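Local coordinates for protein neuraminidase (Bacteroides thetaiotaomicron, PDB 5MUL) that probably acts as a beta-propeller glycoside hydrolase of rhamnosidase type and binds beta-D-glucuronic acid, at residues Y197-V202 with T271-D276; N280-T285 with G341-I346; R333-V338 with H386-W391; K396-V401 with V422-T427. All blocks are in the same frame, centred on the assembly; numbering follows the deposited sequence. Where two conformers were deposited one is given.

In the fold
From the N terminus, contact 1 closes first: strand 195-202 begins one four-stranded blade of the beta-propeller and strand 272-275 the next, so the loop between them spans a whole blade. Contact 2 opens one strand later, on 281-287, and joins it to strand 342-347 of the following blade. Contact 3 crosses contact 2, because 333-338 comes before 341-346 and is its hydrogen-bonded neighbour, while 386-391, which leads into helix 388-394, lies beyond it. Contact 4 follows in series, pairing 396-401 with 422-427 in the last sheet, which also takes in the N-terminal strand 22-29. Contacts 1 and 3 both reach the bound glucuronic acid; Phe-344 and Ile-346 of contact 2 touch contact 4.

Contact 1: Y197-V202 with T271-D276; sequences YWQLYV and TSMSAD. With BDP (beta-D-glucopyranuronic acid), chain B.
In the middle of the beta-propeller, where the first strands of two successive blades run side by side, Tyr-201 lies against Ser-274. The strands 197-202 and 272-275 run in nearly the same direction, 26° apart, and meet through side chains and water. The CG of Tyr-201 stands opposite its backbone N (chi1 -172°), which carries the ring across to the other strand. There Ser-274 CA sits over the ring face, 3.8 Å from the centroid, in a CH-pi contact, and Ser-274 OG lies above the rim, 3.4 Å from Tyr-201 CZ. The phenol Tyr-201 OH is 2.6 Å from a water, which donates to Ala-275 O, while Ala-275 CB touches Tyr-201 CD2. A second water joins the backbones, donating to Leu-200 O at 2.8 Å and accepting from Met-273 N. Met-273 lays CG beside Tyr-201 CB at 4.0 Å and brings SD to 3.5 Å from Gln-199 O. Gln-199 CG packs on Ser-272 CA. With a leucine here in place of Tyr-201, Ser-274 would probably lose the flat surface under its CA, the water on Ala-275 O one of its partners, and Lys-392 its cation-pi ring. That lysine also donates to Val-202 O and to the bound glucuronic acid, whose O2 is 3.4 Å from Val-202 O. The arrangement is that of inner strands packed blade to blade round a propeller axis, here with the sugar pocket at the end of one strand.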
# COMPACT_ATOMS: atom_id res chain seq x y z
N TYR A 197 6.16 -6.11 -9.84
CA TYR A 197 5.96 -5.11 -8.78
C TYR A 197 4.52 -5.23 -8.33
O TYR A 197 3.61 -5.04 -9.13
CB TYR A 197 6.22 -3.71 -9.32
CG TYR A 197 7.66 -3.44 -9.62
CD1 TYR A 197 8.54 -3.08 -8.61
CD2 TYR A 197 8.16 -3.62 -10.90
CE1 TYR A 197 9.88 -2.82 -8.87
CE2 TYR A 197 9.50 -3.36 -11.16
CZ TYR A 197 10.34 -2.97 -10.14
OH TYR A 197 11.67 -2.70 -10.41
N TRP A 198 4.35 -5.53 -7.06
CA TRP A 198 3.09 -5.99 -6.49
C TRP A 198 2.54 -5.02 -5.46
O TRP A 198 3.26 -4.16 -4.95
CB TRP A 198 3.26 -7.36 -5.83
CG TRP A 198 4.37 -7.44 -4.84
CD1 TRP A 198 4.34 -7.02 -3.54
CD2 TRP A 198 5.70 -7.91 -5.07
NE1 TRP A 198 5.55 -7.23 -2.95
CE2 TRP A 198 6.41 -7.77 -3.86
CE3 TRP A 198 6.37 -8.44 -6.18
CZ2 TRP A 198 7.74 -8.13 -3.74
CZ3 TRP A 198 7.70 -8.79 -6.03
CH2 TRP A 198 8.35 -8.64 -4.81
N GLN A 199 1.24 -5.16 -5.20
CA GLN A 199 0.56 -4.55 -4.06
C GLN A 199 -0.47 -5.53 -3.56
O GLN A 199 -0.97 -6.38 -4.32
CB GLN A 199 -0.12 -3.23 -4.43
CG GLN A 199 -1.02 -3.26 -5.68
CD GLN A 199 -0.35 -2.99 -7.02
OE1 GLN A 199 -0.91 -3.39 -8.09
NE2 GLN A 199 0.77 -2.34 -7.02
N LEU A 200 -0.80 -5.46 -2.28
CA LEU A 200 -1.72 -6.39 -1.63
C LEU A 200 -2.71 -5.67 -0.74
O LEU A 200 -2.53 -4.49 -0.37
CB LEU A 200 -0.99 -7.46 -0.80
CG LEU A 200 -0.05 -8.41 -1.54
CD1 LEU A 200 1.38 -7.86 -1.59
CD2 LEU A 200 -0.04 -9.76 -0.87
N TYR A 201 -3.78 -6.37 -0.41
CA TYR A 201 -4.78 -5.86 0.55
C TYR A 201 -5.46 -7.03 1.16
O TYR A 201 -5.82 -7.98 0.43
CB TYR A 201 -5.80 -5.04 -0.20
CG TYR A 201 -6.78 -4.31 0.66
CD1 TYR A 201 -6.40 -3.15 1.31
CD2 TYR A 201 -8.09 -4.76 0.83
CE1 TYR A 201 -7.28 -2.42 2.09
CE2 TYR A 201 -9.00 -4.04 1.64
CZ TYR A 201 -8.55 -2.90 2.25
OH TYR A 201 -9.43 -2.12 3.01
N VAL A 202 -5.66 -7.03 2.47
CA VAL A 202 -6.43 -8.06 3.16
C VAL A 202 -7.81 -7.44 3.45
O VAL A 202 -7.93 -6.39 4.11
CB VAL A 202 -5.74 -8.58 4.42
CG1 VAL A 202 -6.60 -9.64 5.10
CG2 VAL A 202 -4.37 -9.11 4.06
N THR A 271 1.65 0.44 -6.87
CA THR A 271 0.56 1.35 -6.50
C THR A 271 -0.18 0.72 -5.32
O THR A 271 0.47 0.37 -4.32
CB THR A 271 -0.33 1.71 -7.71
OG1 THR A 271 -0.99 0.54 -8.21
CG2 THR A 271 0.50 2.36 -8.81
N SER A 272 -1.49 0.64 -5.38
CA SER A 272 -2.26 0.06 -4.28
C SER A 272 -3.55 -0.51 -4.77
O SER A 272 -3.98 -0.28 -5.92
CB SER A 272 -2.52 1.14 -3.22
OG SER A 272 -3.44 2.10 -3.72
N MET A 273 -4.19 -1.28 -3.90
CA MET A 273 -5.43 -1.91 -4.21
C MET A 273 -6.25 -2.03 -2.94
O MET A 273 -5.70 -1.92 -1.83
CB MET A 273 -5.20 -3.28 -4.87
CG MET A 273 -4.67 -4.35 -3.94
SD MET A 273 -4.39 -5.92 -4.74
CE MET A 273 -5.89 -6.21 -5.48
N SER A 274 -7.54 -2.28 -3.13
CA SER A 274 -8.49 -2.43 -2.03
C SER A 274 -9.54 -3.43 -2.41
O SER A 274 -9.45 -4.12 -3.45
CB SER A 274 -9.10 -1.07 -1.68
OG SER A 274 -9.69 -1.11 -0.40
N ALA A 275 -10.52 -3.59 -1.54
CA ALA A 275 -11.64 -4.49 -1.78
C ALA A 275 -12.82 -3.97 -1.00
O ALA A 275 -12.67 -3.23 -0.01
CB ALA A 275 -11.30 -5.90 -1.36
N ASP A 276 -14.02 -4.28 -1.49
CA ASP A 276 -15.23 -3.93 -0.74
C ASP A 276 -15.56 -5.07 0.23
O ASP A 276 -14.86 -6.09 0.29
CB ASP A 276 -16.38 -3.54 -1.70
CG ASP A 276 -16.81 -4.66 -2.64
OD1 ASP A 276 -16.63 -5.84 -2.29
OD2 ASP A 276 -17.34 -4.34 -3.76
C1 BDP B . -8.52 -9.18 8.84
C2 BDP B . -9.06 -7.78 8.57
C3 BDP B . -8.52 -6.84 9.65
C4 BDP B . -8.78 -7.42 11.05
C5 BDP B . -8.20 -8.81 11.18
C6 BDP B . -8.43 -9.40 12.54
O2 BDP B . -8.64 -7.29 7.28
O3 BDP B . -9.10 -5.55 9.48
O4 BDP B . -8.18 -6.57 12.02
O5 BDP B . -8.85 -9.60 10.19
O6A BDP B . -9.57 -9.84 12.81
O1 BDP B . -9.12 -10.08 7.92
O6B BDP B . -7.49 -9.42 13.35
O HOH W 1 -2.40 -1.94 -1.63
O HOH W 2 -11.95 -2.66 2.68

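Contact 2: N280-T285 with G341-I346; sequences NPYIAT and GEIFYI
Tyr-282 and Ile-343 meet at an angle, CE2 of the ring lying 3.8 Å from the tip methyl CD1 of the isoleucine. The tyrosine has CG turned away from its own carbonyl carbon (chi1 -61°), a setting that sends the ring across toward the other strand and its hydroxyl on to the backbone of Gly-341, with OH 3.7 Å from Gly-341 N. That hydroxyl is bonded elsewhere, to Asp-276 OD2. In Ile-343 the bend at chi2 (-63°) turns CD1 toward the tyrosine. At Gly-341 the positive phi of 94° would press a CB onto the preceding carbonyl oxygen, a strain that a residue with no side chain avoids. Strands 281-285 and 342-346 are second strands of adjacent propeller blades, their axes 9.4 Å apart, with no backbone hydrogen bond between them; the side chains span the spacing. At the far end Tyr-345 differs, with CG opposite the backbone N, and its ring swings over to Ala-284, whose CB is 3.6 Å from CE2. Its OH then comes within 3.0 Å of Thr-285 O, near the ring plane, yet the angle is too poor for a hydrogen bond; Arg-298 O is the acceptor instead. Ile-336, from the first strand of the second blade, touches both tyrosines, and Pro-334 packs on Ala-284 and Tyr-345.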
# COMPACT_ATOMS: atom_id res chain seq x y z
N ASN A 280 -14.92 -7.95 -3.60
CA ASN A 280 -14.57 -7.55 -4.95
C ASN A 280 -13.35 -6.65 -4.91
O ASN A 280 -13.31 -5.71 -4.10
CB ASN A 280 -15.69 -6.73 -5.61
CG ASN A 280 -17.03 -7.45 -5.64
OD1 ASN A 280 -18.01 -6.95 -5.09
ND2 ASN A 280 -17.07 -8.62 -6.24
N PRO A 281 -12.34 -6.93 -5.75
CA PRO A 281 -11.11 -6.16 -5.75
C PRO A 281 -11.16 -4.91 -6.62
O PRO A 281 -11.82 -4.89 -7.68
CB PRO A 281 -10.11 -7.15 -6.33
CG PRO A 281 -10.92 -7.91 -7.33
CD PRO A 281 -12.27 -8.06 -6.70
N TYR A 282 -10.43 -3.89 -6.20
CA TYR A 282 -10.29 -2.62 -6.88
C TYR A 282 -8.83 -2.24 -6.90
O TYR A 282 -8.16 -2.34 -5.87
CB TYR A 282 -11.08 -1.52 -6.15
CG TYR A 282 -12.57 -1.73 -6.05
CD1 TYR A 282 -13.08 -2.61 -5.14
CD2 TYR A 282 -13.46 -1.05 -6.88
CE1 TYR A 282 -14.43 -2.81 -5.01
CE2 TYR A 282 -14.81 -1.25 -6.75
CZ TYR A 282 -15.27 -2.15 -5.82
OH TYR A 282 -16.63 -2.40 -5.66
N ILE A 283 -8.30 -1.87 -8.04
CA ILE A 283 -6.91 -1.51 -8.18
C ILE A 283 -6.83 -0.09 -8.73
O ILE A 283 -7.51 0.21 -9.71
CB ILE A 283 -6.17 -2.46 -9.15
CG1 ILE A 283 -6.33 -3.92 -8.70
CG2 ILE A 283 -4.71 -2.06 -9.26
CD1 ILE A 283 -6.06 -4.93 -9.79
N ALA A 284 -6.01 0.75 -8.10
CA ALA A 284 -5.80 2.13 -8.56
C ALA A 284 -4.42 2.27 -9.16
O ALA A 284 -3.42 1.88 -8.55
CB ALA A 284 -5.95 3.10 -7.38
N THR A 285 -4.33 2.83 -10.37
CA THR A 285 -3.08 3.08 -11.02
C THR A 285 -3.29 4.13 -12.12
O THR A 285 -4.30 4.81 -12.11
CB THR A 285 -2.52 1.79 -11.59
OG1 THR A 285 -1.20 2.06 -12.05
CG2 THR A 285 -3.42 1.22 -12.68
N GLY A 341 -18.90 -0.17 -3.74
CA GLY A 341 -18.95 0.48 -5.06
C GLY A 341 -18.73 1.98 -5.08
O GLY A 341 -18.35 2.53 -6.11
N GLU A 342 -18.91 2.64 -3.94
CA GLU A 342 -18.57 4.05 -3.78
C GLU A 342 -17.05 4.12 -3.56
O GLU A 342 -16.51 3.36 -2.74
CB GLU A 342 -19.32 4.65 -2.57
CG GLU A 342 -19.01 6.09 -2.27
CD GLU A 342 -19.83 6.68 -1.11
OE1 GLU A 342 -20.24 5.94 -0.21
OE2 GLU A 342 -20.03 7.91 -1.10
N ILE A 343 -16.39 5.02 -4.27
CA ILE A 343 -14.93 5.11 -4.24
C ILE A 343 -14.50 6.49 -3.83
O ILE A 343 -15.01 7.49 -4.31
CB ILE A 343 -14.32 4.89 -5.63
CG1 ILE A 343 -14.97 3.73 -6.37
CG2 ILE A 343 -12.80 4.78 -5.54
CD1 ILE A 343 -14.79 2.41 -5.74
N PHE A 344 -13.48 6.55 -2.95
CA PHE A 344 -12.76 7.77 -2.66
C PHE A 344 -11.34 7.53 -3.14
O PHE A 344 -10.67 6.61 -2.64
CB PHE A 344 -12.82 8.02 -1.15
CG PHE A 344 -14.22 8.17 -0.62
CD1 PHE A 344 -14.92 7.07 -0.21
CD2 PHE A 344 -14.82 9.42 -0.56
CE1 PHE A 344 -16.24 7.18 0.25
CE2 PHE A 344 -16.14 9.53 -0.07
CZ PHE A 344 -16.82 8.42 0.32
N TYR A 345 -10.90 8.29 -4.13
CA TYR A 345 -9.67 8.02 -4.87
C TYR A 345 -8.74 9.18 -4.62
O TYR A 345 -9.05 10.30 -5.02
CB TYR A 345 -10.07 7.87 -6.34
CG TYR A 345 -9.02 7.36 -7.30
CD1 TYR A 345 -7.98 8.16 -7.72
CD2 TYR A 345 -9.12 6.08 -7.83
CE1 TYR A 345 -7.01 7.69 -8.65
CE2 TYR A 345 -8.20 5.62 -8.76
CZ TYR A 345 -7.15 6.43 -9.14
OH TYR A 345 -6.21 6.00 -10.07
N ILE A 346 -7.63 8.95 -3.90
CA ILE A 346 -6.78 10.03 -3.42
C ILE A 346 -5.57 10.13 -4.31
O ILE A 346 -4.92 9.11 -4.58
CB ILE A 346 -6.36 9.80 -1.94
CG1 ILE A 346 -7.59 9.51 -1.06
CG2 ILE A 346 -5.55 10.97 -1.45
CD1 ILE A 346 -8.63 10.61 -1.06

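Contact 3: R333-V338 with H386-W391; sequences RPRIVV and HDTELW. With BDP (beta-D-glucopyranuronic acid), chain B.
Arg-335 and His-386 join through a hydrogen bond from NE to ND1, 3.0 Å long and moderately bent at 146°. The donor lies in the imidazole plane, whereas the guanidinium as a whole stands nearly upright to it, 78° between the planes. Bends at chi2 and chi3 of Arg-335 fold the chain back so that NH2 can also give a weak bond to His-386 O, at 3.3 Å. At the other end of the contact Trp-391 NE1 donates to Val-338 O, 3.0 Å away and fairly straight at 160°; the oxygen is in the indole plane, but the donor sits above the carbonyl plane. This bond sets the indole in place against the strand, with Val-337 CB over the five-membered ring, 3.5 Å from its centroid, and CG1 of the same valine 3.3 Å from His-386 NE2. Asp-387 is the N-cap of the helix: its OD1 accepts from Leu-390 N at 3.0 Å, approached from above the carboxylate plane, and its OD2 from Thr-47 and Gln-52. Glu-389, on the first turn, uses both oxygens too, OE1 accepting from O3 of the glucuronic acid at 2.7 Å and OE2 forming a salt bridge with Lys-392. A capped short helix, packed on the inner strand of one propeller blade, thus carries Glu-389 and Lys-392 of the glucuronate-binding site.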
# COMPACT_ATOMS: atom_id res chain seq x y z
N ARG A 333 1.30 8.22 -7.21
CA ARG A 333 0.65 6.92 -7.19
C ARG A 333 -0.59 7.05 -6.28
O ARG A 333 -0.50 7.64 -5.20
CB ARG A 333 1.60 5.88 -6.61
CG ARG A 333 2.80 5.54 -7.52
CD ARG A 333 3.98 4.99 -6.69
NE ARG A 333 4.93 4.17 -7.44
CZ ARG A 333 6.09 4.59 -7.96
NH1 ARG A 333 6.85 3.75 -8.65
NH2 ARG A 333 6.49 5.87 -7.84
N PRO A 334 -1.74 6.55 -6.71
CA PRO A 334 -2.99 6.78 -6.01
C PRO A 334 -3.27 5.80 -4.90
O PRO A 334 -2.69 4.69 -4.86
CB PRO A 334 -4.01 6.63 -7.10
CG PRO A 334 -3.42 5.58 -8.01
CD PRO A 334 -1.96 5.88 -8.00
N ARG A 335 -4.18 6.22 -4.00
CA ARG A 335 -4.72 5.36 -2.93
C ARG A 335 -6.24 5.35 -3.04
O ARG A 335 -6.83 6.34 -3.49
CB ARG A 335 -4.32 5.84 -1.51
CG ARG A 335 -2.85 5.78 -1.17
CD ARG A 335 -2.45 4.36 -0.90
NE ARG A 335 -2.71 4.00 0.48
CZ ARG A 335 -1.96 3.16 1.19
NH1 ARG A 335 -0.92 2.55 0.64
NH2 ARG A 335 -2.26 2.93 2.47
N ILE A 336 -6.87 4.28 -2.62
CA ILE A 336 -8.34 4.17 -2.68
C ILE A 336 -8.90 3.56 -1.42
O ILE A 336 -8.29 2.67 -0.82
CB ILE A 336 -8.86 3.35 -3.88
CG1 ILE A 336 -8.06 2.06 -4.06
CG2 ILE A 336 -8.89 4.20 -5.15
CD1 ILE A 336 -8.76 1.07 -4.97
N VAL A 337 -10.07 4.05 -1.03
CA VAL A 337 -10.92 3.35 -0.09
C VAL A 337 -12.30 3.22 -0.74
O VAL A 337 -12.68 4.05 -1.58
CB VAL A 337 -11.03 4.02 1.33
CG1 VAL A 337 -9.69 3.94 2.02
CG2 VAL A 337 -11.55 5.44 1.25
N VAL A 338 -13.00 2.15 -0.39
CA VAL A 338 -14.26 1.84 -1.05
C VAL A 338 -15.30 1.43 -0.03
O VAL A 338 -14.98 0.87 1.02
CB VAL A 338 -14.07 0.74 -2.11
CG1 VAL A 338 -12.91 1.07 -3.04
CG2 VAL A 338 -13.84 -0.59 -1.44
N HIS A 386 -2.67 6.02 3.72
CA HIS A 386 -3.84 6.15 4.59
C HIS A 386 -3.85 5.06 5.62
O HIS A 386 -3.16 4.05 5.49
CB HIS A 386 -5.16 6.19 3.79
CG HIS A 386 -5.67 4.85 3.35
ND1 HIS A 386 -5.12 4.14 2.30
CD2 HIS A 386 -6.70 4.10 3.82
CE1 HIS A 386 -5.79 3.01 2.15
NE2 HIS A 386 -6.73 2.94 3.07
N ASP A 387 -4.68 5.23 6.63
CA ASP A 387 -4.84 4.27 7.70
C ASP A 387 -5.84 3.23 7.22
O ASP A 387 -7.07 3.39 7.30
CB ASP A 387 -5.33 5.01 8.96
CG ASP A 387 -5.35 4.17 10.17
OD1 ASP A 387 -5.52 2.94 10.11
OD2 ASP A 387 -5.26 4.77 11.27
N THR A 388 -5.30 2.13 6.70
CA THR A 388 -6.10 1.05 6.15
C THR A 388 -7.10 0.49 7.18
O THR A 388 -8.27 0.21 6.88
CB THR A 388 -5.11 0.00 5.54
OG1 THR A 388 -4.39 0.62 4.45
CG2 THR A 388 -5.80 -1.23 5.03
N GLU A 389 -6.65 0.26 8.41
CA GLU A 389 -7.47 -0.37 9.39
C GLU A 389 -8.58 0.54 9.89
O GLU A 389 -9.70 0.09 10.15
CB GLU A 389 -6.61 -0.92 10.53
CG GLU A 389 -5.60 -1.95 10.02
CD GLU A 389 -6.31 -3.05 9.25
OE1 GLU A 389 -7.10 -3.74 9.89
OE2 GLU A 389 -6.06 -3.20 8.02
N LEU A 390 -8.27 1.83 10.02
CA LEU A 390 -9.29 2.78 10.42
C LEU A 390 -10.46 2.79 9.43
O LEU A 390 -11.63 2.85 9.84
CB LEU A 390 -8.69 4.16 10.60
CG LEU A 390 -9.70 5.20 11.12
CD1 LEU A 390 -10.21 4.91 12.52
CD2 LEU A 390 -9.06 6.57 11.04
N TRP A 391 -10.18 2.72 8.12
CA TRP A 391 -11.25 2.65 7.13
C TRP A 391 -12.05 1.37 7.26
O TRP A 391 -13.29 1.39 7.32
CB TRP A 391 -10.71 2.74 5.69
CG TRP A 391 -11.84 2.71 4.72
CD1 TRP A 391 -12.25 1.64 3.97
CD2 TRP A 391 -12.77 3.77 4.46
NE1 TRP A 391 -13.36 2.00 3.23
CE2 TRP A 391 -13.72 3.28 3.54
CE3 TRP A 391 -12.91 5.08 4.94
CZ2 TRP A 391 -14.73 4.07 3.04
CZ3 TRP A 391 -13.91 5.88 4.44
CH2 TRP A 391 -14.83 5.36 3.52
C1 BDP B . -8.52 -9.18 8.84
C2 BDP B . -9.06 -7.78 8.57
C3 BDP B . -8.52 -6.84 9.65
C4 BDP B . -8.78 -7.42 11.05
C5 BDP B . -8.20 -8.81 11.18
C6 BDP B . -8.43 -9.40 12.54
O2 BDP B . -8.64 -7.29 7.28
O3 BDP B . -9.10 -5.55 9.48
O4 BDP B . -8.18 -6.57 12.02
O5 BDP B . -8.85 -9.60 10.19
O6A BDP B . -9.57 -9.84 12.81
O1 BDP B . -9.12 -10.08 7.92
O6B BDP B . -7.49 -9.42 13.35

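Contact 4: K396-V401 with V422-T427; sequences KLNLFV and VLEANT
One water is gripped by three groups beside Leu-397 and Ala-425: it accepts from Leu-397 N, donates to Ala-425 O at 2.7 Å, and lies as close to Thr-427 OG1. Beside it Ala-425 N donates to Leu-397 O at 2.9 Å. Further along, Leu-399 and Leu-423 form an antiparallel hydrogen-bonded pair, N to O in both directions, the shorter bond being Leu-423 N to Leu-399 O at 2.8 Å. Strand 418-425 is flanked on its other edge by strand 22-29, so the last blade combines N- and C-terminal strands, the Velcro closure of beta-propellers. On the leucine side of the sheet Val-401 CG2 packs on Leu-423 CB at 3.7 Å, and Leu-397 CB meets Thr-427 CG2 at 4.0 Å. On the other face Asn-398, with CG turned from its carbonyl carbon (chi1 -77°), runs alongside Glu-424, amide and carboxylate planes 8° apart, and its CB touches Val-422 CG1 at 3.7 Å. Were Asn-398 cut down to an alanine, the flat amide beside the Glu-424 chain would be gone, and a gap would probably open between Glu-424 CG and Val-422 CG1. Glu-424 itself reaches on to a salt bridge with Arg-68.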
# COMPACT_ATOMS: atom_id res chain seq x y z
N LYS A 396 -13.61 5.74 8.48
CA LYS A 396 -13.02 7.06 8.55
C LYS A 396 -11.75 7.01 7.75
O LYS A 396 -10.95 6.07 7.90
CB LYS A 396 -12.70 7.46 9.99
CG LYS A 396 -13.93 7.58 10.90
CD LYS A 396 -13.54 7.95 12.32
CE LYS A 396 -14.76 8.23 13.18
NZ LYS A 396 -14.55 7.73 14.57
N LEU A 397 -11.54 8.02 6.92
CA LEU A 397 -10.38 8.16 6.05
C LEU A 397 -9.41 9.12 6.71
O LEU A 397 -9.73 10.32 6.92
CB LEU A 397 -10.79 8.69 4.66
CG LEU A 397 -9.64 8.91 3.70
CD1 LEU A 397 -8.84 7.63 3.48
CD2 LEU A 397 -10.19 9.45 2.38
N ASN A 398 -8.25 8.62 7.08
CA ASN A 398 -7.16 9.44 7.60
C ASN A 398 -5.94 9.26 6.73
O ASN A 398 -5.52 8.10 6.48
CB ASN A 398 -6.80 9.07 9.05
CG ASN A 398 -7.77 9.58 10.09
OD1 ASN A 398 -8.92 10.05 9.81
ND2 ASN A 398 -7.32 9.47 11.32
N LEU A 399 -5.33 10.35 6.30
CA LEU A 399 -4.19 10.36 5.39
C LEU A 399 -2.97 10.89 6.09
O LEU A 399 -3.05 11.83 6.88
CB LEU A 399 -4.47 11.29 4.19
CG LEU A 399 -5.71 10.98 3.35
CD1 LEU A 399 -6.03 12.08 2.34
CD2 LEU A 399 -5.60 9.66 2.64
N PHE A 400 -1.81 10.31 5.80
CA PHE A 400 -0.53 10.84 6.21
C PHE A 400 -0.17 11.92 5.20
O PHE A 400 -0.01 11.60 4.02
CB PHE A 400 0.49 9.70 6.19
CG PHE A 400 1.87 10.04 6.70
CD1 PHE A 400 2.73 10.86 5.98
CD2 PHE A 400 2.33 9.48 7.88
CE1 PHE A 400 4.02 11.13 6.46
CE2 PHE A 400 3.63 9.73 8.34
CZ PHE A 400 4.47 10.56 7.62
N VAL A 401 -0.06 13.17 5.63
CA VAL A 401 0.21 14.32 4.77
C VAL A 401 1.46 15.05 5.21
O VAL A 401 1.61 15.40 6.39
CB VAL A 401 -0.98 15.29 4.74
CG1 VAL A 401 -0.67 16.54 3.93
CG2 VAL A 401 -2.22 14.59 4.20
N VAL A 422 -1.85 14.32 10.16
CA VAL A 422 -2.90 13.37 9.79
C VAL A 422 -4.07 14.19 9.29
O VAL A 422 -4.62 15.00 10.05
CB VAL A 422 -3.29 12.43 10.93
CG1 VAL A 422 -4.47 11.54 10.56
CG2 VAL A 422 -2.09 11.62 11.35
N LEU A 423 -4.45 14.02 8.03
CA LEU A 423 -5.63 14.68 7.50
C LEU A 423 -6.83 13.77 7.69
O LEU A 423 -6.87 12.65 7.13
CB LEU A 423 -5.40 15.06 6.03
CG LEU A 423 -6.41 16.03 5.40
CD1 LEU A 423 -5.85 16.57 4.08
CD2 LEU A 423 -7.78 15.43 5.18
N GLU A 424 -7.78 14.22 8.49
CA GLU A 424 -9.01 13.51 8.76
C GLU A 424 -10.06 13.97 7.76
O GLU A 424 -10.60 15.07 7.92
CB GLU A 424 -9.47 13.76 10.21
CG GLU A 424 -8.45 13.35 11.25
CD GLU A 424 -8.92 13.53 12.68
OE1 GLU A 424 -9.99 14.12 12.90
OE2 GLU A 424 -8.20 13.11 13.60
N ALA A 425 -10.28 13.19 6.71
CA ALA A 425 -11.15 13.59 5.59
C ALA A 425 -12.59 13.28 5.87
O ALA A 425 -12.90 12.32 6.53
CB ALA A 425 -10.70 12.87 4.33
N ASN A 426 -13.48 14.08 5.29
CA ASN A 426 -14.90 13.76 5.36
C ASN A 426 -15.28 12.82 4.21
O ASN A 426 -14.88 13.04 3.07
CB ASN A 426 -15.74 15.03 5.29
CG ASN A 426 -17.14 14.81 5.81
OD1 ASN A 426 -17.96 14.17 5.15
ND2 ASN A 426 -17.41 15.30 7.01
N THR A 427 -15.99 11.76 4.53
CA THR A 427 -16.49 10.83 3.53
C THR A 427 -17.98 10.52 3.64
O THR A 427 -18.49 9.80 2.80
CB THR A 427 -15.69 9.52 3.56
OG1 THR A 427 -15.65 9.01 4.89
CG2 THR A 427 -14.27 9.72 3.03
O HOH W 3 -13.78 9.80 6.73